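Local coordinates for glycoprotein (Chandipura virus, PDB 5MDM), which probably attaches the virion to host receptors and, in the acidic endosome, undergoes the conformational change that drives fusion of viral and endosomal membranes, at residues S43-G48 and S181-T186; S206-H211 and R263-S268; E39-S44 and V187-D192; G214-R219 and K229-E234. One frame throughout, in Å; residues are numbered along the deposited sequence.

Overall arrangement
Contacts 1 and 3 are consecutive lengths of one antiparallel ladder between strands 36-49 and 180-192, sharing S43 and S44. Contact 3 is the more buried, with F41 and the valines on one face; contact 1, partly buried, exchanges backbone bonds along the ladder and places several of its hydroxyls on neighbouring elements. Contacts 2 and 4 are partly buried too and involve mainly loops, and their chemistry differs accordingly. Contact 2 is packing without a hydrogen bond across it, whereas contact 4 closes a short hairpin with a pair of backbone bonds and is nested within the loop that contact 2 closes.

Contact 1: S43-G48 and S181-T186; sequences SSTPIG and SFTPLT. With SO4 (sulfate ion), chain G.
F182 and P46 face each other at a non-hydrogen-bonded pair of an antiparallel ladder whose backbone donors and acceptors are largely matched within the ladder itself. T45 N donates to T183 O at 3.0 Å, and T183 N returns a bond to T45 O. Beyond P46, I47 N reaches S181 O at 2.8 Å, nearly straight at 166°. At the other end S43 N gives to L185 O, while the reverse bond from L185 N to S43 O is weak. P46 and P184 lack an N-H, but both occupy non-hydrogen-bonded positions, where this pairing asks for none. The carbonyls also receive CA-H...O contacts, such as P46 CA to S181 O at 3.3 Å.

P46 CB lies over one face of the F182 ring, 4.2 Å from its centroid. S44 OG, anti to its own backbone N (chi1 176°), comes obliquely to within 3.2 Å of F182 CD2. It is hydrogen-bonded to NH2 of R225, which also makes a cation-pi contact with that ring. The side-chain contacts among T45, T183 and L185 are apolar, T45 CG2 lying 3.8 Å from L185 CD2. T45 OG1 bonds to W235 O and T265 OG1, and S43 OG to S237 O. At the far end T186 N donates to O1 of a sulfate ion, probably from the crystallisation liquor, and T186 OG1 bonds to its O3. The chemistry thus divides the labour: backbone bonds join the two strands, while the hydroxyls of S43 and T45 tie 43-48 to strand 235-237 and the loop carrying T265, and that of S44 to R225.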
# COMPACT_ATOMS: atom_id res chain seq x y z
N SER A 43 15.13 8.29 -23.75
CA SER A 43 15.67 8.23 -22.40
C SER A 43 15.32 6.93 -21.69
O SER A 43 14.75 6.01 -22.28
CB SER A 43 15.19 9.44 -21.58
OG SER A 43 15.68 9.39 -20.25
N SER A 44 15.68 6.87 -20.42
CA SER A 44 15.51 5.67 -19.64
C SER A 44 15.20 6.14 -18.23
O SER A 44 15.75 7.13 -17.77
CB SER A 44 16.80 4.86 -19.68
OG SER A 44 16.73 3.71 -18.85
N THR A 45 14.31 5.44 -17.54
CA THR A 45 13.98 5.81 -16.17
C THR A 45 13.81 4.59 -15.28
O THR A 45 13.24 3.58 -15.70
CB THR A 45 12.74 6.75 -16.10
OG1 THR A 45 12.79 7.52 -14.90
CG2 THR A 45 11.44 5.97 -16.15
N PRO A 46 14.34 4.65 -14.05
CA PRO A 46 14.26 3.53 -13.11
C PRO A 46 12.84 3.32 -12.61
O PRO A 46 12.19 4.26 -12.16
CB PRO A 46 15.18 3.97 -11.97
CG PRO A 46 15.17 5.45 -12.04
CD PRO A 46 15.09 5.79 -13.49
N ILE A 47 12.35 2.08 -12.70
CA ILE A 47 10.97 1.78 -12.38
C ILE A 47 10.82 0.89 -11.15
O ILE A 47 9.73 0.43 -10.85
CB ILE A 47 10.29 1.07 -13.53
CG1 ILE A 47 10.94 -0.29 -13.75
CG2 ILE A 47 10.37 1.92 -14.76
CD1 ILE A 47 10.35 -1.06 -14.90
N GLY A 48 11.93 0.64 -10.47
CA GLY A 48 11.88 -0.15 -9.26
C GLY A 48 13.12 -0.96 -9.00
O GLY A 48 13.87 -1.31 -9.92
N SER A 181 15.71 -1.74 -12.13
CA SER A 181 15.19 -1.96 -13.47
C SER A 181 14.79 -0.64 -14.12
O SER A 181 14.36 0.29 -13.44
CB SER A 181 14.00 -2.90 -13.44
OG SER A 181 14.36 -4.14 -12.86
N PHE A 182 14.92 -0.56 -15.44
CA PHE A 182 14.61 0.67 -16.16
C PHE A 182 13.54 0.47 -17.21
O PHE A 182 13.07 -0.65 -17.44
CB PHE A 182 15.87 1.24 -16.80
CG PHE A 182 16.83 1.83 -15.82
CD1 PHE A 182 17.63 1.01 -15.04
CD2 PHE A 182 16.93 3.20 -15.67
CE1 PHE A 182 18.52 1.55 -14.14
CE2 PHE A 182 17.81 3.74 -14.76
CZ PHE A 182 18.61 2.91 -13.99
N THR A 183 13.13 1.57 -17.84
CA THR A 183 12.27 1.50 -19.00
C THR A 183 12.58 2.64 -19.96
O THR A 183 12.92 3.75 -19.54
CB THR A 183 10.77 1.55 -18.63
OG1 THR A 183 9.99 1.33 -19.82
CG2 THR A 183 10.40 2.90 -18.05
N PRO A 184 12.49 2.36 -21.27
CA PRO A 184 12.66 3.41 -22.26
C PRO A 184 11.55 4.44 -22.14
O PRO A 184 10.43 4.14 -21.71
CB PRO A 184 12.59 2.66 -23.60
CG PRO A 184 11.91 1.38 -23.29
CD PRO A 184 12.30 1.04 -21.88
N LEU A 185 11.85 5.67 -22.52
CA LEU A 185 10.98 6.78 -22.22
C LEU A 185 11.35 7.92 -23.15
O LEU A 185 12.51 8.27 -23.29
CB LEU A 185 11.24 7.20 -20.77
CG LEU A 185 10.39 8.31 -20.17
CD1 LEU A 185 8.96 7.84 -20.08
CD2 LEU A 185 10.92 8.67 -18.80
N THR A 186 10.36 8.49 -23.82
CA THR A 186 10.60 9.72 -24.55
C THR A 186 10.47 10.87 -23.56
O THR A 186 9.43 11.04 -22.91
CB THR A 186 9.61 9.92 -25.70
OG1 THR A 186 9.83 8.91 -26.69
CG2 THR A 186 9.80 11.28 -26.34
S SO4 G . 6.78 7.03 -24.70
O1 SO4 G . 8.04 6.85 -23.99
O2 SO4 G . 6.00 8.10 -24.09
O3 SO4 G . 7.03 7.40 -26.09
O4 SO4 G . 6.04 5.78 -24.64

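Contact 2: S206-H211 and R263-S268; sequences SKYHSH and RSTLQS
Y208 packs against T265, Q267 and S268 in a contact between two loops that is made by van der Waals touch, with no hydrogen bond across it. One loop joins strands 202-205 and 212-213; the other leads into helix 270-295 and lies in a region assigned by similarity to trimerization. The Y208 ring is layered. K207 CG sits over the centre of one face, and S268 CB covers the opposite face toward the rim, 3.8 Å from the ring centroid and 20° off its normal, a CH-pi contact. T265 crosses the tyrosine side chain at about a right angle and sets its methyl, CG2, 3.5 Å from Y208 CB. Q267 adds its CB, 3.4 Å from Y208 O, before its chain bends at chi2 (-52°) and carries the amide off, where OE1 bonds to S276 OG.

H209 presents a ring edge to T265: NE2 stands 3.6 Å from T265 OG1, a touch and not a bond; the hydroxyl is hydrogen-bonded to T45 OG1. On the other side of the ring, ND1 meets S206 OG in a bond that is modelled very short and is uncertain in detail. Within 263-268, T265 O receives S268 N and S268 OG, the latter at 2.8 Å, at the 3-10 turn of 266-268, where S268 CB meets the tyrosine. The polar groups of T265 and Q267 find their partners outside the contact, in T45 and S276, and the meeting itself is mainly by carbon atoms. Such an interface depends on shape and carries no directional bond of its own.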
# COMPACT_ATOMS: atom_id res chain seq x y z
N SER A 206 7.28 14.02 -19.58
CA SER A 206 7.31 12.64 -20.05
C SER A 206 5.99 12.01 -19.67
O SER A 206 5.19 12.64 -19.00
CB SER A 206 8.48 11.88 -19.44
OG SER A 206 8.11 11.34 -18.19
N LYS A 207 5.76 10.78 -20.08
CA LYS A 207 4.49 10.13 -19.76
C LYS A 207 4.39 9.90 -18.25
O LYS A 207 3.32 9.60 -17.73
CB LYS A 207 4.32 8.82 -20.54
CG LYS A 207 5.10 7.62 -20.03
CD LYS A 207 5.68 6.83 -21.18
CE LYS A 207 5.60 5.33 -20.97
NZ LYS A 207 4.44 4.74 -21.71
N TYR A 208 5.52 10.08 -17.57
CA TYR A 208 5.63 9.82 -16.14
C TYR A 208 5.96 11.09 -15.36
O TYR A 208 5.92 11.10 -14.13
CB TYR A 208 6.75 8.82 -15.91
CG TYR A 208 6.48 7.45 -16.45
CD1 TYR A 208 5.24 6.85 -16.31
CD2 TYR A 208 7.48 6.73 -17.09
CE1 TYR A 208 4.99 5.59 -16.80
CE2 TYR A 208 7.25 5.47 -17.58
CZ TYR A 208 6.00 4.91 -17.43
OH TYR A 208 5.76 3.65 -17.92
N HIS A 209 6.31 12.15 -16.07
CA HIS A 209 6.79 13.36 -15.43
C HIS A 209 6.05 14.59 -15.90
O HIS A 209 6.12 14.97 -17.07
CB HIS A 209 8.29 13.51 -15.68
CG HIS A 209 9.08 12.32 -15.25
ND1 HIS A 209 9.43 11.32 -16.12
CD2 HIS A 209 9.57 11.96 -14.05
CE1 HIS A 209 10.12 10.39 -15.48
NE2 HIS A 209 10.22 10.76 -14.21
N SER A 210 5.34 15.23 -14.98
CA SER A 210 4.51 16.37 -15.31
C SER A 210 5.23 17.68 -15.04
O SER A 210 5.57 17.97 -13.89
CB SER A 210 3.21 16.33 -14.51
OG SER A 210 2.53 17.57 -14.60
N HIS A 211 5.45 18.45 -16.10
CA HIS A 211 6.01 19.80 -16.03
C HIS A 211 7.11 19.94 -14.99
O HIS A 211 6.90 20.48 -13.91
CB HIS A 211 4.90 20.83 -15.78
CG HIS A 211 5.35 22.26 -15.91
ND1 HIS A 211 5.27 22.95 -17.10
CD2 HIS A 211 5.90 23.10 -15.01
CE1 HIS A 211 5.75 24.17 -16.92
NE2 HIS A 211 6.14 24.29 -15.66
N ARG A 263 14.90 8.54 -6.60
CA ARG A 263 13.77 7.64 -6.38
C ARG A 263 13.25 7.00 -7.66
O ARG A 263 13.40 7.56 -8.76
CB ARG A 263 12.63 8.36 -5.64
CG ARG A 263 12.21 9.67 -6.27
CD ARG A 263 11.10 10.33 -5.48
NE ARG A 263 9.79 9.75 -5.77
CZ ARG A 263 8.69 10.47 -5.98
NH1 ARG A 263 8.75 11.79 -5.93
NH2 ARG A 263 7.54 9.86 -6.25
N SER A 264 12.64 5.83 -7.52
CA SER A 264 11.98 5.17 -8.64
C SER A 264 10.86 6.03 -9.17
O SER A 264 10.22 6.77 -8.42
CB SER A 264 11.43 3.80 -8.22
OG SER A 264 12.48 2.85 -8.11
N THR A 265 10.63 5.95 -10.47
CA THR A 265 9.58 6.72 -11.11
C THR A 265 8.23 6.19 -10.65
O THR A 265 7.81 5.09 -11.03
CB THR A 265 9.71 6.70 -12.63
OG1 THR A 265 10.87 7.45 -13.01
CG2 THR A 265 8.50 7.33 -13.28
N LEU A 266 7.57 6.97 -9.80
CA LEU A 266 6.36 6.52 -9.13
C LEU A 266 5.25 6.30 -10.15
O LEU A 266 4.46 5.36 -10.03
CB LEU A 266 5.93 7.53 -8.07
CG LEU A 266 4.67 7.22 -7.26
CD1 LEU A 266 4.78 5.89 -6.53
CD2 LEU A 266 4.40 8.34 -6.27
N GLN A 267 5.22 7.15 -11.17
CA GLN A 267 4.13 7.13 -12.13
C GLN A 267 4.10 5.89 -13.02
O GLN A 267 3.12 5.65 -13.73
CB GLN A 267 4.13 8.41 -12.95
CG GLN A 267 3.46 9.55 -12.23
CD GLN A 267 2.09 9.16 -11.72
OE1 GLN A 267 1.25 8.68 -12.49
NE2 GLN A 267 1.86 9.34 -10.43
N SER A 268 5.16 5.10 -12.96
CA SER A 268 5.24 3.90 -13.78
C SER A 268 4.66 2.71 -13.04
O SER A 268 4.48 1.64 -13.63
CB SER A 268 6.69 3.62 -14.17
OG SER A 268 7.44 3.21 -13.03

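Contact 3: E39-S44 and V187-D192; sequences ESFLSS and VTVAYD
E39 and V189, and then F41 and V187, form the hydrogen-bonded pairs of this antiparallel ladder. E39 N donates to V189 O at 2.8 Å, and V189 N donates to E39 O; F41 N gives to V187 O, also at 2.8 Å, and V187 N answers to F41 O. At the non-hydrogen-bonded pair between them, S40 OG and T188 OG1 are hydrogen-bonded at 2.8 Å, one hydroxyl to the other across the strands.

The strands belong to a four-stranded antiparallel sheet in which 36-49 is an outermost strand within the chain and 180-192 pairs on its other flank with 202-205. Apolar contacts gather on the face of F41, V187 and V189. With CG held between the backbone N and the carbonyl carbon (chi1 61°), the F41 ring leans over the neighbouring strand: V187 CB covers one of its faces, 4.0 Å from the centroid, and V189 CG2 meets its edge in plane, 3.6 Å from F41 CE2. V187 CG2 meets S43 CB at 3.6 Å.

E39 and Y191 come near each other in a doubtful geometry, whereas E39 OE2 has a hydrogen bond from Q245 N.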
# COMPACT_ATOMS: atom_id res chain seq x y z
N GLU A 39 11.39 19.73 -28.02
CA GLU A 39 12.31 18.76 -28.58
C GLU A 39 12.38 17.56 -27.65
O GLU A 39 12.44 17.72 -26.43
CB GLU A 39 13.71 19.35 -28.74
CG GLU A 39 13.88 20.32 -29.90
CD GLU A 39 15.28 20.87 -29.98
OE1 GLU A 39 16.24 20.09 -29.82
OE2 GLU A 39 15.43 22.09 -30.20
N SER A 40 12.36 16.37 -28.23
CA SER A 40 12.37 15.15 -27.44
C SER A 40 13.64 14.35 -27.64
O SER A 40 14.28 14.42 -28.69
CB SER A 40 11.16 14.29 -27.79
OG SER A 40 9.95 15.00 -27.62
N PHE A 41 14.01 13.58 -26.62
CA PHE A 41 15.14 12.67 -26.73
C PHE A 41 14.82 11.32 -26.08
O PHE A 41 14.06 11.26 -25.11
CB PHE A 41 16.40 13.29 -26.12
CG PHE A 41 16.28 13.62 -24.66
CD1 PHE A 41 16.73 12.72 -23.70
CD2 PHE A 41 15.74 14.83 -24.25
CE1 PHE A 41 16.62 13.01 -22.34
CE2 PHE A 41 15.62 15.13 -22.89
CZ PHE A 41 16.07 14.23 -21.94
N LEU A 42 15.37 10.25 -26.64
CA LEU A 42 15.17 8.92 -26.08
C LEU A 42 15.84 8.82 -24.73
O LEU A 42 16.99 9.22 -24.57
CB LEU A 42 15.72 7.84 -27.00
CG LEU A 42 15.58 6.40 -26.53
CD1 LEU A 42 14.13 6.04 -26.31
CD2 LEU A 42 16.18 5.49 -27.57
N SER A 43 15.13 8.29 -23.75
CA SER A 43 15.67 8.23 -22.40
C SER A 43 15.32 6.93 -21.69
O SER A 43 14.75 6.01 -22.28
CB SER A 43 15.19 9.44 -21.58
OG SER A 43 15.68 9.39 -20.25
N SER A 44 15.68 6.87 -20.42
CA SER A 44 15.51 5.67 -19.64
C SER A 44 15.20 6.14 -18.23
O SER A 44 15.75 7.13 -17.77
CB SER A 44 16.80 4.86 -19.68
OG SER A 44 16.73 3.71 -18.85
N VAL A 187 11.55 11.63 -23.41
CA VAL A 187 11.52 12.83 -22.59
C VAL A 187 11.51 14.03 -23.52
O VAL A 187 12.28 14.10 -24.46
CB VAL A 187 12.72 12.90 -21.64
CG1 VAL A 187 12.74 14.24 -20.92
CG2 VAL A 187 12.66 11.77 -20.63
N THR A 188 10.60 14.96 -23.26
CA THR A 188 10.43 16.14 -24.10
C THR A 188 10.89 17.40 -23.38
O THR A 188 10.54 17.62 -22.22
CB THR A 188 8.98 16.32 -24.51
OG1 THR A 188 8.54 15.17 -25.25
CG2 THR A 188 8.82 17.56 -25.36
N VAL A 189 11.66 18.21 -24.09
CA VAL A 189 12.18 19.46 -23.56
C VAL A 189 11.39 20.61 -24.15
O VAL A 189 11.27 20.72 -25.37
CB VAL A 189 13.66 19.64 -23.93
CG1 VAL A 189 14.16 20.99 -23.47
CG2 VAL A 189 14.50 18.53 -23.33
N ALA A 190 10.85 21.48 -23.30
CA ALA A 190 10.17 22.69 -23.76
C ALA A 190 10.96 23.93 -23.35
O ALA A 190 11.38 24.06 -22.20
CB ALA A 190 8.76 22.75 -23.22
N TYR A 191 11.17 24.84 -24.29
CA TYR A 191 11.97 26.01 -24.01
C TYR A 191 11.57 27.18 -24.89
O TYR A 191 10.94 27.00 -25.93
CB TYR A 191 13.45 25.69 -24.23
CG TYR A 191 13.80 25.28 -25.64
CD1 TYR A 191 14.23 26.21 -26.57
CD2 TYR A 191 13.73 23.95 -26.03
CE1 TYR A 191 14.56 25.83 -27.86
CE2 TYR A 191 14.05 23.56 -27.31
CZ TYR A 191 14.47 24.50 -28.22
OH TYR A 191 14.79 24.11 -29.49
N ASP A 192 11.95 28.38 -24.46
CA ASP A 192 11.63 29.58 -25.22
C ASP A 192 12.42 29.60 -26.53
O ASP A 192 13.65 29.61 -26.53
CB ASP A 192 11.90 30.84 -24.40
CG ASP A 192 11.21 32.06 -24.95
OD1 ASP A 192 10.62 32.82 -24.15
OD2 ASP A 192 11.26 32.26 -26.19

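Contact 4: G214-R219 and K229-E234; sequences GARTCR and KFPNGE
R216 and P231 cross obliquely, and P231 points its CB at the centre of one guanidinium face, 3.7 Å from R216 CZ. Nearer the backbone, P231 CG touches R216 CB at 3.5 Å. The arginine chain bends at chi3 (62°), which sets NE; the guanidinium beyond it presents a face to P231 CB.

T217 points its two branches at different partners. OG1, anti to the carbonyl carbon (chi1 -64°), lies 3.4 Å from P231 CD and near the plane of the F230 ring at its edge, with its hydrogen bond made to E213 O. CG2 lies 3.3 Å from K229 O. T217 and F230 run side by side, and the phenyl ring goes on to an edge-to-face meeting with H209.

C218 and K229 share one face. K229 NZ comes 3.7 Å from C218 SG, whose sulfur is in a disulfide with C256, then donates to F230 O at 3.2 Å from above the carbonyl plane. G233 N reaches the same oxygen from the opposite face. Between the backbones, C218 N bonds to K229 O and K229 N to C218 O, the latter at 2.8 Å. This antiparallel pair closes the open end of the hairpin 218-222/225-229, and the type I turn from F230 to G233, with an Asx turn at N232, leads into strand 235-237: a three-stranded antiparallel meander.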
# COMPACT_ATOMS: atom_id res chain seq x y z
N GLY A 214 13.39 22.55 -15.05
CA GLY A 214 14.81 22.36 -15.31
C GLY A 214 15.68 23.20 -14.40
O GLY A 214 16.83 22.86 -14.11
N ALA A 215 15.12 24.32 -13.95
CA ALA A 215 15.82 25.23 -13.05
C ALA A 215 16.12 24.57 -11.70
O ALA A 215 17.06 24.95 -11.01
CB ALA A 215 15.00 26.49 -12.86
N ARG A 216 15.31 23.58 -11.32
CA ARG A 216 15.53 22.83 -10.10
C ARG A 216 15.95 21.40 -10.45
O ARG A 216 15.78 20.47 -9.66
CB ARG A 216 14.26 22.84 -9.23
CG ARG A 216 13.95 24.19 -8.58
CD ARG A 216 12.51 24.28 -8.06
NE ARG A 216 12.22 23.30 -7.01
CZ ARG A 216 11.12 22.54 -6.98
NH1 ARG A 216 10.21 22.65 -7.94
NH2 ARG A 216 10.93 21.67 -5.99
N THR A 217 16.50 21.23 -11.65
CA THR A 217 16.95 19.93 -12.13
C THR A 217 18.47 19.87 -12.15
O THR A 217 19.12 20.76 -12.67
CB THR A 217 16.44 19.67 -13.56
OG1 THR A 217 15.01 19.60 -13.54
CG2 THR A 217 17.00 18.36 -14.11
N CYS A 218 19.03 18.81 -11.58
CA CYS A 218 20.49 18.71 -11.47
C CYS A 218 21.03 17.45 -12.14
O CYS A 218 20.31 16.47 -12.31
CB CYS A 218 20.94 18.81 -10.01
SG CYS A 218 20.08 17.68 -8.89
N ARG A 219 22.30 17.48 -12.52
CA ARG A 219 22.94 16.37 -13.22
C ARG A 219 23.43 15.30 -12.24
O ARG A 219 23.99 15.62 -11.20
CB ARG A 219 24.11 16.89 -14.04
CG ARG A 219 24.59 15.97 -15.13
CD ARG A 219 25.67 16.65 -15.98
NE ARG A 219 26.96 16.68 -15.31
CZ ARG A 219 27.80 17.71 -15.38
NH1 ARG A 219 27.46 18.79 -16.07
NH2 ARG A 219 28.97 17.67 -14.75
N LYS A 229 18.42 14.36 -12.40
CA LYS A 229 17.42 14.24 -11.36
C LYS A 229 16.53 15.46 -11.40
O LYS A 229 17.00 16.61 -11.36
CB LYS A 229 18.08 14.10 -9.98
CG LYS A 229 17.08 13.82 -8.86
CD LYS A 229 17.72 13.95 -7.49
CE LYS A 229 17.04 15.03 -6.67
NZ LYS A 229 16.99 16.34 -7.39
N PHE A 230 15.24 15.18 -11.51
CA PHE A 230 14.18 16.17 -11.48
C PHE A 230 13.92 16.65 -10.05
O PHE A 230 14.27 15.96 -9.09
CB PHE A 230 12.92 15.52 -12.03
CG PHE A 230 12.98 15.23 -13.50
CD1 PHE A 230 13.73 16.04 -14.34
CD2 PHE A 230 12.30 14.16 -14.04
CE1 PHE A 230 13.79 15.79 -15.69
CE2 PHE A 230 12.36 13.89 -15.40
CZ PHE A 230 13.11 14.71 -16.23
N PRO A 231 13.30 17.83 -9.90
CA PRO A 231 12.98 18.40 -8.59
C PRO A 231 12.19 17.45 -7.69
O PRO A 231 12.23 17.59 -6.48
CB PRO A 231 12.11 19.61 -8.94
CG PRO A 231 12.53 20.00 -10.29
CD PRO A 231 12.94 18.75 -11.00
N ASN A 232 11.48 16.49 -8.28
CA ASN A 232 10.74 15.52 -7.48
C ASN A 232 11.60 14.31 -7.11
O ASN A 232 11.11 13.31 -6.60
CB ASN A 232 9.45 15.08 -8.19
CG ASN A 232 9.71 14.17 -9.37
OD1 ASN A 232 10.78 14.19 -9.97
ND2 ASN A 232 8.71 13.37 -9.72
N GLY A 233 12.90 14.40 -7.40
CA GLY A 233 13.83 13.37 -6.99
C GLY A 233 13.87 12.18 -7.92
O GLY A 233 14.62 11.24 -7.68
N GLU A 234 13.07 12.23 -8.98
CA GLU A 234 13.10 11.17 -9.99
C GLU A 234 14.17 11.45 -11.05
O GLU A 234 14.63 12.58 -11.21
CB GLU A 234 11.72 11.01 -10.61
CG GLU A 234 10.65 10.65 -9.59
CD GLU A 234 9.35 10.26 -10.23
OE1 GLU A 234 9.22 10.42 -11.46
OE2 GLU A 234 8.44 9.79 -9.51